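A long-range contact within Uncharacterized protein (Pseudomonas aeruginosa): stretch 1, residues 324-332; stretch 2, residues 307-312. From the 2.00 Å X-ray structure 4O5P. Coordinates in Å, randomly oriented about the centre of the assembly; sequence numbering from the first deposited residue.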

ATOM      1  N   ASP A 324      27.828 -12.104  -5.401  1.00 41.54           N
ATOM      2  CA  ASP A 324      26.908 -13.052  -6.052  1.00 37.96           C
ATOM      3  C   ASP A 324      26.269 -14.047  -5.076  1.00 34.26           C
ATOM      4  O   ASP A 324      25.660 -15.038  -5.489  1.00 31.96           O
ATOM      5  CB  ASP A 324      27.615 -13.803  -7.191  1.00 36.37           C
ATOM      6  CG  ASP A 324      28.764 -14.678  -6.700  1.00 40.36           C
ATOM      7  OD1 ASP A 324      29.313 -14.405  -5.608  1.00 42.47           O
ATOM      8  OD2 ASP A 324      29.126 -15.643  -7.412  1.00 35.55           O
ATOM      9  N   CYS A 325      26.411 -13.773  -3.784  1.00 33.67           N
ATOM     10  CA  CYS A 325      25.789 -14.594  -2.744  1.00 34.39           C
ATOM     11  C   CYS A 325      24.407 -14.047  -2.361  1.00 33.48           C
ATOM     12  O   CYS A 325      23.583 -14.770  -1.797  1.00 34.75           O
ATOM     13  CB  CYS A 325      26.668 -14.626  -1.487  1.00 34.41           C
ATOM     14  SG  CYS A 325      28.382 -15.233  -1.709  1.00 45.47           S
ATOM     15  N   SER A 326      24.164 -12.771  -2.667  1.00 33.43           N
ATOM     16  CA  SER A 326      23.015 -12.042  -2.111  1.00 29.87           C
ATOM     17  C   SER A 326      21.773 -12.032  -3.010  1.00 23.62           C
ATOM     18  O   SER A 326      21.875 -11.955  -4.232  1.00 24.52           O
ATOM     19  CB  SER A 326      23.411 -10.596  -1.762  1.00 28.80           C
ATOM     20  OG  SER A 326      24.544 -10.560  -0.908  1.00 28.98           O
ATOM     21  N   PHE A 327      20.606 -12.108  -2.384  1.00 22.24           N
ATOM     22  CA  PHE A 327      19.344 -12.031  -3.104  1.00 20.13           C
ATOM     23  C   PHE A 327      18.874 -10.583  -3.349  1.00 21.77           C
ATOM     24  O   PHE A 327      18.404 -10.243  -4.448  1.00 18.57           O
ATOM     25  CB  PHE A 327      18.283 -12.843  -2.368  1.00 22.95           C
ATOM     26  CG  PHE A 327      16.954 -12.860  -3.057  1.00 22.38           C
ATOM     27  CD1 PHE A 327      16.794 -13.538  -4.255  1.00 21.93           C
ATOM     28  CD2 PHE A 327      15.867 -12.187  -2.508  1.00 21.39           C
ATOM     29  CE1 PHE A 327      15.565 -13.554  -4.895  1.00 23.71           C
ATOM     30  CE2 PHE A 327      14.633 -12.190  -3.151  1.00 23.38           C
ATOM     31  CZ  PHE A 327      14.479 -12.877  -4.338  1.00 20.64           C
ATOM     32  N   LEU A 328      19.028  -9.727  -2.339  1.00 17.03           N
ATOM     33  CA  LEU A 328      18.585  -8.330  -2.435  1.00 19.57           C
ATOM     34  C   LEU A 328      19.772  -7.389  -2.314  1.00 15.16           C
ATOM     35  O   LEU A 328      20.455  -7.385  -1.287  1.00 21.25           O
ATOM     36  CB  LEU A 328      17.560  -8.015  -1.331  1.00 16.30           C
ATOM     37  CG  LEU A 328      17.128  -6.556  -1.170  1.00 16.53           C
ATOM     38  CD1 LEU A 328      16.365  -6.126  -2.405  1.00 14.59           C
ATOM     39  CD2 LEU A 328      16.250  -6.377   0.101  1.00 23.39           C
ATOM     40  N   LYS A 329      20.019  -6.581  -3.339  1.00 16.92           N
ATOM     41  CA  LYS A 329      21.210  -5.710  -3.357  1.00 14.53           C
ATOM     42  C   LYS A 329      20.998  -4.327  -2.734  1.00 19.35           C
ATOM     43  O   LYS A 329      21.954  -3.688  -2.304  1.00 19.46           O
ATOM     44  CB  LYS A 329      21.700  -5.505  -4.792  1.00 18.41           C
ATOM     45  CG  LYS A 329      21.929  -6.771  -5.611  1.00 19.93           C
ATOM     46  CD  LYS A 329      22.887  -7.742  -4.959  1.00 21.72           C
ATOM     47  CE  LYS A 329      22.912  -9.037  -5.796  1.00 35.09           C
ATOM     48  NZ  LYS A 329      23.979 -10.031  -5.410  1.00 35.67           N
ATOM     49  N   ARG A 330      19.754  -3.862  -2.697  1.00 17.03           N
ATOM     50  CA  ARG A 330      19.469  -2.470  -2.339  1.00 17.71           C
ATOM     51  C   ARG A 330      17.964  -2.249  -2.155  1.00 20.51           C
ATOM     52  O   ARG A 330      17.170  -2.557  -3.047  1.00 14.73           O
ATOM     53  CB  ARG A 330      19.983  -1.530  -3.436  1.00 19.00           C
ATOM     54  CG  ARG A 330      19.710  -0.035  -3.191  1.00 20.32           C
ATOM     55  CD  ARG A 330      20.506   0.496  -1.999  1.00 20.45           C
ATOM     56  NE  ARG A 330      20.365   1.943  -1.851  1.00 22.02           N
ATOM     57  CZ  ARG A 330      20.665   2.604  -0.735  1.00 23.39           C
ATOM     58  NH1 ARG A 330      21.090   1.941   0.331  1.00 20.35           N
ATOM     59  NH2 ARG A 330      20.522   3.917  -0.677  1.00 21.63           N
ATOM     60  N   CYS A 331      17.582  -1.701  -1.003  1.00 15.72           N
ATOM     61  CA  CYS A 331      16.197  -1.304  -0.782  1.00 15.07           C
ATOM     62  C   CYS A 331      16.107   0.104  -0.202  1.00 17.63           C
ATOM     63  O   CYS A 331      16.771   0.422   0.790  1.00 16.35           O
ATOM     64  CB  CYS A 331      15.476  -2.288   0.140  1.00 16.34           C
ATOM     65  SG  CYS A 331      13.739  -1.829   0.490  1.00 20.01           S
ATOM     66  N   VAL A 332      15.296   0.948  -0.838  1.00 17.30           N
ATOM     67  CA  VAL A 332      15.054   2.302  -0.353  1.00 15.34           C
ATOM     68  C   VAL A 332      13.564   2.454  -0.013  1.00 16.86           C
ATOM     69  O   VAL A 332      12.719   2.209  -0.864  1.00 13.72           O
ATOM     70  CB  VAL A 332      15.419   3.342  -1.417  1.00 19.73           C
ATOM     71  CG1 VAL A 332      14.936   4.726  -0.980  1.00 18.55           C
ATOM     72  CG2 VAL A 332      16.951   3.335  -1.714  1.00 16.38           C
TER
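Stretch 2, residues 307-312: RLPDEA

Stretch 2 is an extended segment without regular helix or strand, and it runs nearly antiparallel to stretch 1: the end-to-end directions of the touching parts differ by 159°. Glu311 thus lies beside Ser326, with CA atoms 5.8 Å apart, while Pro309 lies nearest Leu328, CA to CA 6.9 Å.

Glu311 covers the most surface. Its CA-to-CB bond points toward stretch 1, and its side chain, with chi1 and chi2 both m, delivers the carboxylate to two consecutive backbone amides. Phe327 N donates to Glu311 OE1 at 2.6 Å and Leu328 N to Glu311 OE2 at 2.7 Å, both nearly straight. A carboxylate suits this place because its two oxygens can each accept a hydrogen from a neighbouring peptide. A water extends the polar end, donating to Glu311 OE1 (3.0 Å) and Cys325 O (3.3 Å) and accepting from Ala312 N (2.6 Å).

Beyond it the contact becomes apolar. Leu328, chi1 t, brings CD2 to 4.2 Å from Pro309 CD and 4.4 Å from Leu308 CD1. The compact proline ring also sets its CB against the edge of the Phe327 ring, 4.0 Å from CD2. Leu308 reaches farther along stretch 1, where its CD1 packs 3.8 Å from Cys331 SG, at the start of a strand.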

ATOM      1  N   ARG A 307       8.864  -8.365   6.388  1.00 17.80           N
ATOM      2  CA  ARG A 307      10.276  -8.394   6.742  1.00 18.51           C
ATOM      3  C   ARG A 307      11.102  -8.558   5.470  1.00 19.92           C
ATOM      4  O   ARG A 307      10.864  -9.494   4.699  1.00 19.99           O
ATOM      5  CB  ARG A 307      10.507  -9.592   7.657  1.00 20.10           C
ATOM      6  CG  ARG A 307      11.846  -9.627   8.316  1.00 20.63           C
ATOM      7  CD  ARG A 307      12.128 -11.029   8.877  1.00 24.42           C
ATOM      8  NE  ARG A 307      13.544 -11.124   9.185  1.00 23.02           N
ATOM      9  CZ  ARG A 307      14.079 -10.699  10.325  1.00 23.04           C
ATOM     10  NH1 ARG A 307      13.295 -10.187  11.278  1.00 22.13           N
ATOM     11  NH2 ARG A 307      15.389 -10.798  10.515  1.00 19.82           N
ATOM     12  N   LEU A 308      12.052  -7.657   5.226  1.00 18.25           N
ATOM     13  CA  LEU A 308      12.817  -7.738   3.981  1.00 17.15           C
ATOM     14  C   LEU A 308      13.611  -9.059   3.956  1.00 17.60           C
ATOM     15  O   LEU A 308      13.896  -9.625   5.016  1.00 15.78           O
ATOM     16  CB  LEU A 308      13.744  -6.534   3.822  1.00 16.82           C
ATOM     17  CG  LEU A 308      13.210  -5.110   3.612  1.00 16.49           C
ATOM     18  CD1 LEU A 308      14.385  -4.174   3.457  1.00 12.19           C
ATOM     19  CD2 LEU A 308      12.314  -4.966   2.398  1.00 12.29           C
ATOM     20  N   PRO A 309      13.917  -9.580   2.751  1.00 16.59           N
ATOM     21  CA  PRO A 309      14.658 -10.853   2.677  1.00 21.67           C
ATOM     22  C   PRO A 309      15.993 -10.800   3.415  1.00 22.08           C
ATOM     23  O   PRO A 309      16.734  -9.814   3.287  1.00 23.22           O
ATOM     24  CB  PRO A 309      14.911 -11.025   1.170  1.00 18.99           C
ATOM     25  CG  PRO A 309      13.742 -10.378   0.524  1.00 19.53           C
ATOM     26  CD  PRO A 309      13.421  -9.162   1.425  1.00 17.16           C
ATOM     27  N   ASP A 310      16.276 -11.840   4.194  1.00 23.92           N
ATOM     28  CA  ASP A 310      17.555 -11.952   4.877  1.00 23.61           C
ATOM     29  C   ASP A 310      18.514 -12.790   4.045  1.00 30.82           C
ATOM     30  O   ASP A 310      18.148 -13.844   3.518  1.00 27.85           O
ATOM     31  CB  ASP A 310      17.391 -12.565   6.268  1.00 26.80           C
ATOM     32  CG  ASP A 310      17.272 -11.513   7.353  1.00 28.43           C
ATOM     33  OD1 ASP A 310      17.928 -10.450   7.232  1.00 27.76           O
ATOM     34  OD2 ASP A 310      16.542 -11.751   8.331  1.00 28.43           O
ATOM     35  N   GLU A 311      19.738 -12.297   3.919  1.00 28.10           N
ATOM     36  CA  GLU A 311      20.767 -12.997   3.180  1.00 31.17           C
ATOM     37  C   GLU A 311      21.334 -14.114   4.048  1.00 34.21           C
ATOM     38  O   GLU A 311      21.327 -14.019   5.282  1.00 30.09           O
ATOM     39  CB  GLU A 311      21.869 -12.023   2.763  1.00 29.01           C
ATOM     40  CG  GLU A 311      21.382 -10.828   1.935  1.00 27.36           C
ATOM     41  CD  GLU A 311      20.646 -11.231   0.656  1.00 30.81           C
ATOM     42  OE1 GLU A 311      20.867 -12.355   0.143  1.00 24.99           O
ATOM     43  OE2 GLU A 311      19.836 -10.417   0.158  1.00 29.11           O
ATOM     44  N   ALA A 312      21.806 -15.179   3.403  1.00 37.02           N
ATOM     45  CA  ALA A 312      22.334 -16.347   4.113  1.00 38.54           C
ATOM     46  C   ALA A 312      23.797 -16.188   4.558  1.00 41.09           C
ATOM     47  O   ALA A 312      24.331 -15.076   4.620  1.00 40.29           O
ATOM     48  CB  ALA A 312      22.173 -17.604   3.259  1.00 38.85           C
TER
HETATM   49  O   HOH W   1      21.662 -15.137   0.834  1.00 31.70           O